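Phytase (Debaryomyces castellii, PDB 2GFI) hydrolyses the phosphate ester at the 3-position of phytate (myo-inositol hexakisphosphate) as a 3-phytase of the histidine acid phosphatase family, probably through a phosphohistidine intermediate. Local coordinates at residues Tyr87-Ser92 with Leu245-Asp250; Leu101-Asp106 with Ser269-Ile274; Tyr108-Pro113 with Phe256-Tyr261; Ser129-Thr134 with Tyr261-Lys266. One frame throughout, in Å; residues are numbered along the deposited sequence.

Interaction 1 (Tyr87-Ser92 with Leu245-Asp250); sequences YEKLMS and LNITED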
# COMPACT_ATOMS: atom_id res chain seq x y z
N TYR A 87 11.42 -17.96 28.45
CA TYR A 87 12.68 -17.65 27.81
C TYR A 87 13.81 -18.50 28.41
O TYR A 87 14.67 -19.00 27.68
CB TYR A 87 12.99 -16.15 27.98
CG TYR A 87 14.39 -15.75 27.52
CD1 TYR A 87 14.64 -15.40 26.18
CD2 TYR A 87 15.46 -15.70 28.43
CE1 TYR A 87 15.93 -15.01 25.76
CE2 TYR A 87 16.72 -15.32 28.04
CZ TYR A 87 16.95 -14.99 26.70
OH TYR A 87 18.21 -14.62 26.35
N GLU A 88 13.82 -18.61 29.75
CA GLU A 88 14.84 -19.33 30.49
C GLU A 88 14.74 -20.84 30.24
O GLU A 88 15.78 -21.47 30.06
CB GLU A 88 14.77 -18.99 31.99
CG GLU A 88 15.38 -17.63 32.38
CD GLU A 88 16.79 -17.38 31.81
OE1 GLU A 88 17.57 -18.34 31.58
OE2 GLU A 88 17.17 -16.19 31.60
N LYS A 89 13.52 -21.40 30.22
CA LYS A 89 13.31 -22.78 29.79
C LYS A 89 13.89 -23.01 28.39
O LYS A 89 14.60 -23.98 28.19
CB LYS A 89 11.84 -23.20 29.82
CG LYS A 89 11.34 -23.48 31.22
CD LYS A 89 9.84 -23.74 31.33
CE LYS A 89 9.50 -25.18 30.94
NZ LYS A 89 8.10 -25.52 31.37
N LEU A 90 13.65 -22.08 27.46
CA LEU A 90 14.16 -22.23 26.11
C LEU A 90 15.67 -22.13 26.10
O LEU A 90 16.33 -22.95 25.47
CB LEU A 90 13.57 -21.19 25.14
CG LEU A 90 12.06 -21.31 24.91
CD1 LEU A 90 11.57 -20.11 24.19
CD2 LEU A 90 11.73 -22.58 24.17
N MET A 91 16.22 -21.15 26.80
CA MET A 91 17.67 -20.99 26.84
C MET A 91 18.42 -22.17 27.48
O MET A 91 19.59 -22.37 27.21
CB MET A 91 18.10 -19.67 27.50
CG MET A 91 17.73 -18.40 26.70
SD MET A 91 18.26 -18.29 24.95
CE MET A 91 16.76 -18.68 24.12
N SER A 92 17.74 -22.98 28.27
CA SER A 92 18.43 -24.04 28.98
C SER A 92 18.33 -25.39 28.25
O SER A 92 18.88 -26.41 28.71
CB SER A 92 17.89 -24.13 30.41
OG SER A 92 16.63 -24.77 30.36
N LEU A 245 13.36 -30.91 23.76
CA LEU A 245 12.92 -29.57 24.18
C LEU A 245 11.82 -29.69 25.25
O LEU A 245 10.76 -30.29 25.02
CB LEU A 245 12.41 -28.75 23.00
CG LEU A 245 11.80 -27.41 23.39
CD1 LEU A 245 12.89 -26.42 23.88
CD2 LEU A 245 10.96 -26.86 22.25
N ASN A 246 12.09 -29.13 26.41
CA ASN A 246 11.21 -29.35 27.54
C ASN A 246 10.40 -28.08 27.89
O ASN A 246 10.76 -27.32 28.79
CB ASN A 246 12.01 -29.87 28.75
CG ASN A 246 11.11 -30.38 29.88
OD1 ASN A 246 9.90 -30.59 29.69
ND2 ASN A 246 11.69 -30.56 31.07
N ILE A 247 9.33 -27.85 27.14
CA ILE A 247 8.38 -26.80 27.46
C ILE A 247 6.99 -27.38 27.36
O ILE A 247 6.79 -28.43 26.74
CB ILE A 247 8.55 -25.54 26.57
CG1 ILE A 247 8.24 -25.84 25.09
CG2 ILE A 247 9.96 -24.90 26.73
CD1 ILE A 247 8.26 -24.58 24.17
N THR A 248 6.05 -26.70 27.99
CA THR A 248 4.65 -27.12 28.01
C THR A 248 3.78 -26.35 27.01
O THR A 248 4.21 -25.36 26.40
CB THR A 248 4.05 -26.93 29.43
OG1 THR A 248 4.20 -25.57 29.82
CG2 THR A 248 4.89 -27.69 30.51
N GLU A 249 2.55 -26.84 26.89
CA GLU A 249 1.48 -26.21 26.14
C GLU A 249 1.19 -24.83 26.71
O GLU A 249 0.98 -23.91 25.95
CB GLU A 249 0.22 -27.06 26.24
CG GLU A 249 0.11 -28.09 25.14
CD GLU A 249 0.62 -29.46 25.54
OE1 GLU A 249 1.42 -29.56 26.49
OE2 GLU A 249 0.21 -30.45 24.89
N ASP A 250 1.21 -24.73 28.05
CA ASP A 250 1.16 -23.48 28.80
C ASP A 250 2.23 -22.49 28.37
O ASP A 250 1.94 -21.32 28.24
CB ASP A 250 1.34 -23.74 30.32
CG ASP A 250 1.22 -22.43 31.18
OD1 ASP A 250 0.15 -21.76 31.03
OD2 ASP A 250 2.11 -22.02 32.04
O HOH W 1 8.67 -28.21 31.00
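Lys89 and Asn246 meet at the peptide carbonyl of Asn246, whose O lies 3.3 Å from Lys89 CE; water 1 links the Asn246 side-chain amide to Lys89 NZ, donating a weak 3.0 Å bond to OD1 and accepting from NZ at 2.8 Å. Within helix 77-91 the Tyr87 ring carries Met91 CG over one face, toward the rim, with Glu88 OE2 in plane at its edge. The Lys89 chain is bent at its third torsion (chi3 80°), which turns CE toward the loop 245-248. NZ then makes a salt bridge with Asp251, with Thr248 CG2 4.0 Å from NZ. The rest of the contact is apolar. Leu90 CD2 sits 3.9 Å from Ile247 CG2 and 4.0 Å from Leu245 CD1, and Lys89 CB touches the same Ile247 CG2, at 4.0 Å. Phe238 and Leu235 of helix 229-241 back Leu245 and Ile247. Thr248 is the N-cap of helix 249-266 in a capping box: its side chain caps the helix start, while Asp251 OD2 accepts from Thr248 N. Asp251 also holds Lys89 NZ in the salt bridge, so this is a capped helix N-terminus docked on a neighbouring helix in the helical part of the phosphatase.

Interaction 2 (Leu101-Asp106 with Ser269-Ile274); sequences LAFLND and SPMCDI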
# COMPACT_ATOMS: atom_id res chain seq x y z
N LEU A 101 12.40 -22.24 15.76
CA LEU A 101 13.00 -21.76 17.01
C LEU A 101 14.48 -21.42 16.89
O LEU A 101 15.11 -21.04 17.88
CB LEU A 101 12.75 -22.75 18.15
CG LEU A 101 11.29 -23.03 18.52
CD1 LEU A 101 11.24 -23.97 19.70
CD2 LEU A 101 10.55 -21.73 18.83
N ALA A 102 15.04 -21.52 15.69
CA ALA A 102 16.50 -21.29 15.51
C ALA A 102 17.01 -19.93 15.97
O ALA A 102 18.16 -19.81 16.40
CB ALA A 102 16.95 -21.56 14.06
N PHE A 103 16.18 -18.90 15.84
CA PHE A 103 16.60 -17.56 16.23
C PHE A 103 17.04 -17.54 17.71
O PHE A 103 17.73 -16.60 18.13
CB PHE A 103 15.47 -16.55 16.01
CG PHE A 103 14.25 -16.80 16.88
CD1 PHE A 103 14.13 -16.21 18.13
CD2 PHE A 103 13.23 -17.65 16.44
CE1 PHE A 103 13.02 -16.45 18.94
CE2 PHE A 103 12.12 -17.91 17.26
CZ PHE A 103 12.00 -17.28 18.49
N LEU A 104 16.61 -18.54 18.47
CA LEU A 104 16.94 -18.69 19.90
C LEU A 104 18.42 -18.86 20.15
O LEU A 104 18.90 -18.44 21.19
CB LEU A 104 16.18 -19.85 20.54
CG LEU A 104 14.66 -19.68 20.64
CD1 LEU A 104 14.03 -20.94 21.14
CD2 LEU A 104 14.31 -18.50 21.56
N ASN A 105 19.13 -19.44 19.18
CA ASN A 105 20.61 -19.53 19.20
C ASN A 105 21.36 -18.19 19.02
O ASN A 105 22.55 -18.10 19.34
CB ASN A 105 21.12 -20.47 18.08
CG ASN A 105 20.41 -21.82 18.05
OD1 ASN A 105 20.20 -22.45 19.07
ND2 ASN A 105 20.02 -22.24 16.85
N ASP A 106 20.70 -17.17 18.48
CA ASP A 106 21.47 -16.03 17.96
C ASP A 106 21.70 -14.89 18.94
O ASP A 106 21.41 -13.73 18.61
CB ASP A 106 20.86 -15.50 16.67
CG ASP A 106 20.68 -16.59 15.65
OD1 ASP A 106 19.73 -16.49 14.84
OD2 ASP A 106 21.42 -17.60 15.60
N SER A 269 9.16 -9.29 16.32
CA SER A 269 9.43 -10.40 17.19
C SER A 269 9.65 -11.67 16.40
O SER A 269 8.75 -12.13 15.73
CB SER A 269 8.25 -10.62 18.12
OG SER A 269 8.48 -11.78 18.91
N PRO A 270 10.83 -12.26 16.52
CA PRO A 270 11.06 -13.59 15.99
C PRO A 270 10.06 -14.59 16.56
O PRO A 270 9.74 -15.56 15.93
CB PRO A 270 12.48 -13.93 16.46
CG PRO A 270 12.76 -12.99 17.53
CD PRO A 270 12.03 -11.72 17.20
N MET A 271 9.53 -14.33 17.74
CA MET A 271 8.65 -15.27 18.41
C MET A 271 7.30 -15.31 17.69
O MET A 271 6.60 -16.34 17.73
CB MET A 271 8.50 -14.83 19.87
CG MET A 271 7.95 -15.86 20.77
SD MET A 271 9.00 -17.29 20.95
CE MET A 271 10.22 -16.72 22.17
N CYS A 272 6.95 -14.20 17.03
CA CYS A 272 5.76 -14.15 16.16
C CYS A 272 5.87 -15.10 14.97
O CYS A 272 4.83 -15.46 14.37
CB CYS A 272 5.52 -12.75 15.61
SG CYS A 272 5.04 -11.61 16.90
N ASP A 273 7.11 -15.50 14.65
CA ASP A 273 7.30 -16.36 13.45
C ASP A 273 7.10 -17.82 13.66
O ASP A 273 7.22 -18.58 12.72
CB ASP A 273 8.68 -16.18 12.90
CG ASP A 273 8.96 -14.77 12.60
OD1 ASP A 273 7.97 -14.04 12.31
OD2 ASP A 273 10.10 -14.31 12.65
N ILE A 274 6.79 -18.23 14.88
CA ILE A 274 6.78 -19.67 15.18
C ILE A 274 5.39 -20.27 15.04
O ILE A 274 5.21 -21.48 15.14
CB ILE A 274 7.34 -19.91 16.60
CG1 ILE A 274 6.35 -19.44 17.66
CG2 ILE A 274 8.73 -19.24 16.75
CD1 ILE A 274 6.74 -19.83 19.10
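Pro270 lies over one face of the Phe103 ring while Met271 and Ile274 come in at its edge, combining a CH-pi contact with a Met-aromatic one between two short 3-10 turns. The Pro270 and Phe103 side chains cross at about a right angle. Pro270 CB is 3.4 Å from the centroid of the Phe103 ring and only 18° off the ring normal, so its hydrogens can point into the pi cloud. The opposite face of the ring is covered from its own segment, by Leu104 CG and the backbone O of Leu101, both offset toward the rim. CB of Phe103 points to the 269-274 turn, and chi1 64° sets CG between the backbone N and the carbonyl carbon.

Met271 bends at chi2 and chi3. Its SD stays in the plane of the ring, 3.9 Å from Phe103 CZ. Ile274 CG2 also lies at the ring edge, 3.7 Å from Phe103 CE2 and 3.7 Å from Leu101 CD2; the Ile274 and Phe103 side chains again meet at about a right angle. Tyr108 adds an edge-to-face partner to Phe103, and Leu255 of helix 249-266 supports both Met271 and Ile274. Cys272, pointing away from Phe103, forms the disulfide with Cys259 that ties this turn to helix 249-266. On the outer side, Ala102 packs against Ala102 of the second subunit. The 269-274 turn opens with an ST turn: Ser269 OG accepts from Met271 N at 3.0 Å and is also hydrogen-bonded to Glu262 OE1.

Interaction 3 (Tyr108-Pro113 with Phe256-Tyr261); sequences YEYFVP and FGYCAY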
# COMPACT_ATOMS: atom_id res chain seq x y z
N TYR A 108 20.02 -14.39 21.48
CA TYR A 108 18.70 -13.88 21.55
C TYR A 108 18.49 -13.40 22.98
O TYR A 108 18.53 -14.18 23.92
CB TYR A 108 17.72 -14.96 21.14
CG TYR A 108 16.28 -14.56 21.20
CD1 TYR A 108 15.77 -13.57 20.36
CD2 TYR A 108 15.41 -15.21 22.06
CE1 TYR A 108 14.44 -13.22 20.41
CE2 TYR A 108 14.07 -14.88 22.10
CZ TYR A 108 13.59 -13.88 21.28
OH TYR A 108 12.25 -13.58 21.34
N GLU A 109 18.33 -12.10 23.13
CA GLU A 109 18.11 -11.52 24.43
C GLU A 109 16.63 -11.57 24.80
O GLU A 109 15.77 -11.56 23.95
CB GLU A 109 18.61 -10.09 24.44
CG GLU A 109 20.11 -9.98 24.24
CD GLU A 109 20.60 -8.53 24.36
OE1 GLU A 109 20.00 -7.60 23.75
OE2 GLU A 109 21.59 -8.31 25.08
N TYR A 110 16.35 -11.65 26.09
CA TYR A 110 15.00 -11.47 26.55
C TYR A 110 14.64 -10.00 26.33
O TYR A 110 15.48 -9.12 26.55
CB TYR A 110 14.89 -11.84 28.02
CG TYR A 110 13.50 -11.62 28.51
CD1 TYR A 110 12.43 -12.23 27.89
CD2 TYR A 110 13.25 -10.79 29.61
CE1 TYR A 110 11.12 -12.00 28.33
CE2 TYR A 110 11.93 -10.58 30.08
CZ TYR A 110 10.89 -11.18 29.42
OH TYR A 110 9.59 -10.98 29.83
N PHE A 111 13.41 -9.72 25.86
CA PHE A 111 13.10 -8.38 25.36
C PHE A 111 12.84 -7.30 26.42
O PHE A 111 12.83 -6.11 26.14
CB PHE A 111 11.97 -8.43 24.36
CG PHE A 111 10.64 -8.81 24.94
CD1 PHE A 111 9.76 -7.83 25.36
CD2 PHE A 111 10.25 -10.12 25.00
CE1 PHE A 111 8.50 -8.16 25.84
CE2 PHE A 111 9.02 -10.48 25.51
CZ PHE A 111 8.14 -9.51 25.93
N VAL A 112 12.59 -7.72 27.65
CA VAL A 112 12.50 -6.80 28.74
C VAL A 112 13.87 -6.78 29.42
O VAL A 112 14.19 -7.68 30.21
CB VAL A 112 11.39 -7.17 29.72
CG1 VAL A 112 11.19 -6.05 30.71
CG2 VAL A 112 10.08 -7.44 28.96
N PRO A 113 14.66 -5.74 29.13
CA PRO A 113 16.04 -5.67 29.64
C PRO A 113 15.99 -5.45 31.15
O PRO A 113 16.69 -6.13 31.93
CB PRO A 113 16.62 -4.44 28.92
CG PRO A 113 15.42 -3.55 28.54
CD PRO A 113 14.27 -4.52 28.38
N PHE A 256 2.51 -16.61 22.53
CA PHE A 256 1.65 -15.64 21.81
C PHE A 256 1.73 -14.27 22.40
O PHE A 256 1.97 -13.32 21.66
CB PHE A 256 0.18 -16.07 21.73
CG PHE A 256 -0.05 -17.22 20.86
CD1 PHE A 256 -0.17 -17.05 19.48
CD2 PHE A 256 -0.14 -18.51 21.40
CE1 PHE A 256 -0.40 -18.17 18.65
CE2 PHE A 256 -0.36 -19.61 20.60
CZ PHE A 256 -0.50 -19.44 19.22
N GLY A 257 1.54 -14.16 23.72
CA GLY A 257 1.73 -12.87 24.40
C GLY A 257 3.17 -12.37 24.27
O GLY A 257 3.44 -11.18 24.07
N TYR A 258 4.11 -13.28 24.37
CA TYR A 258 5.51 -12.94 24.24
C TYR A 258 5.72 -12.26 22.88
O TYR A 258 6.33 -11.20 22.79
CB TYR A 258 6.32 -14.25 24.37
CG TYR A 258 7.81 -14.09 24.52
CD1 TYR A 258 8.48 -14.61 25.65
CD2 TYR A 258 8.57 -13.46 23.52
CE1 TYR A 258 9.86 -14.50 25.78
CE2 TYR A 258 9.94 -13.36 23.64
CZ TYR A 258 10.58 -13.87 24.78
OH TYR A 258 11.95 -13.73 24.90
N CYS A 259 5.22 -12.90 21.82
CA CYS A 259 5.20 -12.34 20.48
C CYS A 259 4.59 -10.91 20.48
O CYS A 259 5.20 -9.95 20.01
CB CYS A 259 4.41 -13.29 19.55
SG CYS A 259 3.63 -12.52 18.12
N ALA A 260 3.38 -10.80 21.04
CA ALA A 260 2.66 -9.51 21.07
C ALA A 260 3.48 -8.47 21.79
O ALA A 260 3.66 -7.38 21.28
CB ALA A 260 1.31 -9.67 21.69
N TYR A 261 4.01 -8.82 22.96
CA TYR A 261 4.87 -7.92 23.71
C TYR A 261 6.21 -7.61 23.13
O TYR A 261 6.63 -6.48 23.20
CB TYR A 261 4.91 -8.28 25.20
CG TYR A 261 3.58 -7.91 25.76
CD1 TYR A 261 3.29 -6.58 25.99
CD2 TYR A 261 2.59 -8.86 25.92
CE1 TYR A 261 2.05 -6.20 26.44
CE2 TYR A 261 1.34 -8.49 26.39
CZ TYR A 261 1.09 -7.15 26.64
OH TYR A 261 -0.14 -6.75 27.08
O HOH W 2 13.07 -11.81 23.75
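Phe111 turns its edge into the face of Tyr258, an edge-to-face pair with centroids 4.9 Å apart and planes at 70°. Phe111 has CG between the backbone N and the carbonyl carbon (chi1 68°), the crowded position, and from there the ring runs past Tyr258 in the opposite direction. Its CE2 stands over the Tyr258 ring toward the rim, and its CD2 is 3.5 Å from Tyr258 CE2. In Tyr258, chi1 -169° sets CG anti to the backbone N, and the ring beyond it reaches the 108-113 loop. Together Tyr110, Phe111 and Tyr258 make an aromatic cluster joining the loop 108-113 to helix 249-266, the helix whose Tyr261 side chain comes within about 6 Å of that of His70, the predicted nucleophile.

Tyr110 meets Tyr258 obliquely: Tyr258 OH lies at the Tyr110 edge, 3.4 Å from CD1. Tyr108 comes from another direction and reaches Tyr258 tip to tip, with its OH 3.3 Å from Tyr258 CE2; that hydroxyl also makes a weak hydrogen bond to Glu262 OE2. Water 2 accepts from Tyr258 OH and donates to Glu109 O at 2.7 Å, so the phenol end is tied to the loop backbone. Phe111 CZ also touches Tyr261 CB, at 3.5 Å, obliquely to the ring, while the Tyr261 ring leads away from the loop toward Ala40 and Gln371.

Interaction 4 (Ser129-Thr134 with Tyr261-Lys266); sequences SIYAGT and YELNVK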
# COMPACT_ATOMS: atom_id res chain seq x y z
N SER A 129 10.81 0.90 19.52
CA SER A 129 9.70 0.45 18.72
C SER A 129 8.89 1.63 18.18
O SER A 129 8.51 2.53 18.91
CB SER A 129 8.79 -0.39 19.59
OG SER A 129 7.77 -0.91 18.79
N ILE A 130 8.60 1.61 16.89
CA ILE A 130 7.64 2.58 16.33
C ILE A 130 6.26 2.43 16.96
O ILE A 130 5.47 3.36 16.90
CB ILE A 130 7.59 2.47 14.78
CG1 ILE A 130 6.95 1.14 14.35
CG2 ILE A 130 9.00 2.64 14.21
CD1 ILE A 130 6.56 1.12 12.91
N TYR A 131 5.97 1.26 17.53
CA TYR A 131 4.67 0.96 18.12
C TYR A 131 4.53 1.45 19.57
O TYR A 131 3.62 1.06 20.29
CB TYR A 131 4.41 -0.54 18.03
CG TYR A 131 4.40 -1.01 16.59
CD1 TYR A 131 3.43 -0.54 15.68
CD2 TYR A 131 5.34 -1.94 16.14
CE1 TYR A 131 3.42 -0.97 14.40
CE2 TYR A 131 5.35 -2.36 14.88
CZ TYR A 131 4.39 -1.89 13.98
OH TYR A 131 4.44 -2.33 12.66
N ALA A 132 5.43 2.32 19.99
CA ALA A 132 5.43 2.81 21.36
C ALA A 132 4.07 3.36 21.74
O ALA A 132 3.38 3.99 20.94
CB ALA A 132 6.54 3.84 21.56
N GLY A 133 3.67 3.06 22.97
CA GLY A 133 2.36 3.40 23.49
C GLY A 133 2.22 4.89 23.62
O GLY A 133 1.13 5.43 23.41
N THR A 134 3.31 5.58 23.94
CA THR A 134 3.20 6.99 24.21
C THR A 134 3.07 7.74 22.88
O THR A 134 2.36 8.73 22.80
CB THR A 134 4.39 7.52 24.98
OG1 THR A 134 5.58 7.24 24.23
CG2 THR A 134 4.56 6.80 26.31
N TYR A 261 4.01 -8.82 22.96
CA TYR A 261 4.87 -7.92 23.71
C TYR A 261 6.21 -7.61 23.13
O TYR A 261 6.63 -6.48 23.20
CB TYR A 261 4.91 -8.28 25.20
CG TYR A 261 3.58 -7.91 25.76
CD1 TYR A 261 3.29 -6.58 25.99
CD2 TYR A 261 2.59 -8.86 25.92
CE1 TYR A 261 2.05 -6.20 26.44
CE2 TYR A 261 1.34 -8.49 26.39
CZ TYR A 261 1.09 -7.15 26.64
OH TYR A 261 -0.14 -6.75 27.08
N GLU A 262 6.90 -8.59 22.54
CA GLU A 262 8.17 -8.30 21.91
C GLU A 262 7.99 -7.39 20.69
O GLU A 262 8.84 -6.51 20.39
CB GLU A 262 8.86 -9.59 21.47
CG GLU A 262 10.29 -9.35 21.01
CD GLU A 262 11.05 -10.65 20.86
OE1 GLU A 262 10.52 -11.59 20.23
OE2 GLU A 262 12.18 -10.73 21.39
N LEU A 263 6.89 -7.62 19.97
CA LEU A 263 6.47 -6.72 18.91
C LEU A 263 6.29 -5.28 19.45
O LEU A 263 6.91 -4.35 18.93
CB LEU A 263 5.18 -7.25 18.25
CG LEU A 263 4.53 -6.42 17.13
CD1 LEU A 263 5.46 -6.24 15.93
CD2 LEU A 263 3.28 -7.16 16.68
N ASN A 264 5.50 -5.11 20.51
CA ASN A 264 5.35 -3.80 21.16
C ASN A 264 6.71 -3.21 21.53
O ASN A 264 7.02 -2.07 21.22
CB ASN A 264 4.55 -3.92 22.46
CG ASN A 264 3.12 -4.17 22.24
OD1 ASN A 264 2.66 -4.19 21.10
ND2 ASN A 264 2.38 -4.36 23.32
N VAL A 265 7.53 -4.02 22.17
CA VAL A 265 8.77 -3.51 22.74
C VAL A 265 9.85 -3.24 21.71
O VAL A 265 10.53 -2.22 21.77
CB VAL A 265 9.27 -4.42 23.88
CG1 VAL A 265 10.71 -4.03 24.29
CG2 VAL A 265 8.29 -4.34 25.06
N LYS A 266 10.04 -4.19 20.79
CA LYS A 266 11.16 -4.19 19.85
C LYS A 266 10.75 -3.73 18.45
O LYS A 266 11.60 -3.32 17.66
CB LYS A 266 11.73 -5.61 19.73
CG LYS A 266 12.20 -6.23 21.05
CD LYS A 266 13.40 -5.49 21.67
CE LYS A 266 14.66 -5.70 20.84
NZ LYS A 266 15.81 -5.18 21.68
O HOH W 3 4.82 -0.76 21.91
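An ST turn inside a type I beta turn, just ahead of helix 133-148, meets the C-terminal turn of helix 249-266. Ser129 OG, anti to its own backbone N (chi1 -175°), accepts from Tyr131 N at 3.1 Å (N-H...O angle 147°) and gives a weak 2.8 Å bond to the carbonyl O of Asn264. Water 3 donates to the same Asn264 O at 2.7 Å and, weakly, to Tyr131 O, so that carbonyl is gripped twice. Beside these bonds, Tyr131 crosses Leu263 obliquely, with CE2 4.0 Å from Leu263 CD1. Ile130 CG1 covers the centre of one face of the Tyr131 ring. The Asn264 side chain points away from the turn, its ND2 bonding Ala40 O and Arg73 O, and lies about 8 Å from the side chain of His70, the predicted nucleophile. Tyr131 also packs on Gln14 of a second subunit and Ser22 of a third. Asn264 O and Val265 O lie at the end of the helix, where no further turn follows to take them up; Ser129 OG and water 3 supply donors to the first, and Ser127 OG to the second, which probably offsets the partial negative charge gathered there.

Helix 249-266 runs through three of the four contacts: the loop and N-cap that lead into it in interaction 1, its middle in interaction 3 and its end in interaction 4, whose centres lie about 14 Å (1 to 3) and about 10 Å (3 to 4) apart. The partner segments follow the same order along the chain, from helix 77-91 through the loop to the start of helix 133-148. Interaction 2 uses the turn just after the helix, which folds back so that its centre lies about 10 Å from that of interaction 3, joined by the Cys259-Cys272 disulfide. Interactions 1 and 4, centres about 24 Å apart, do not touch. The helix thus links the outlying helical region to the neighbourhood of the predicted catalytic residues.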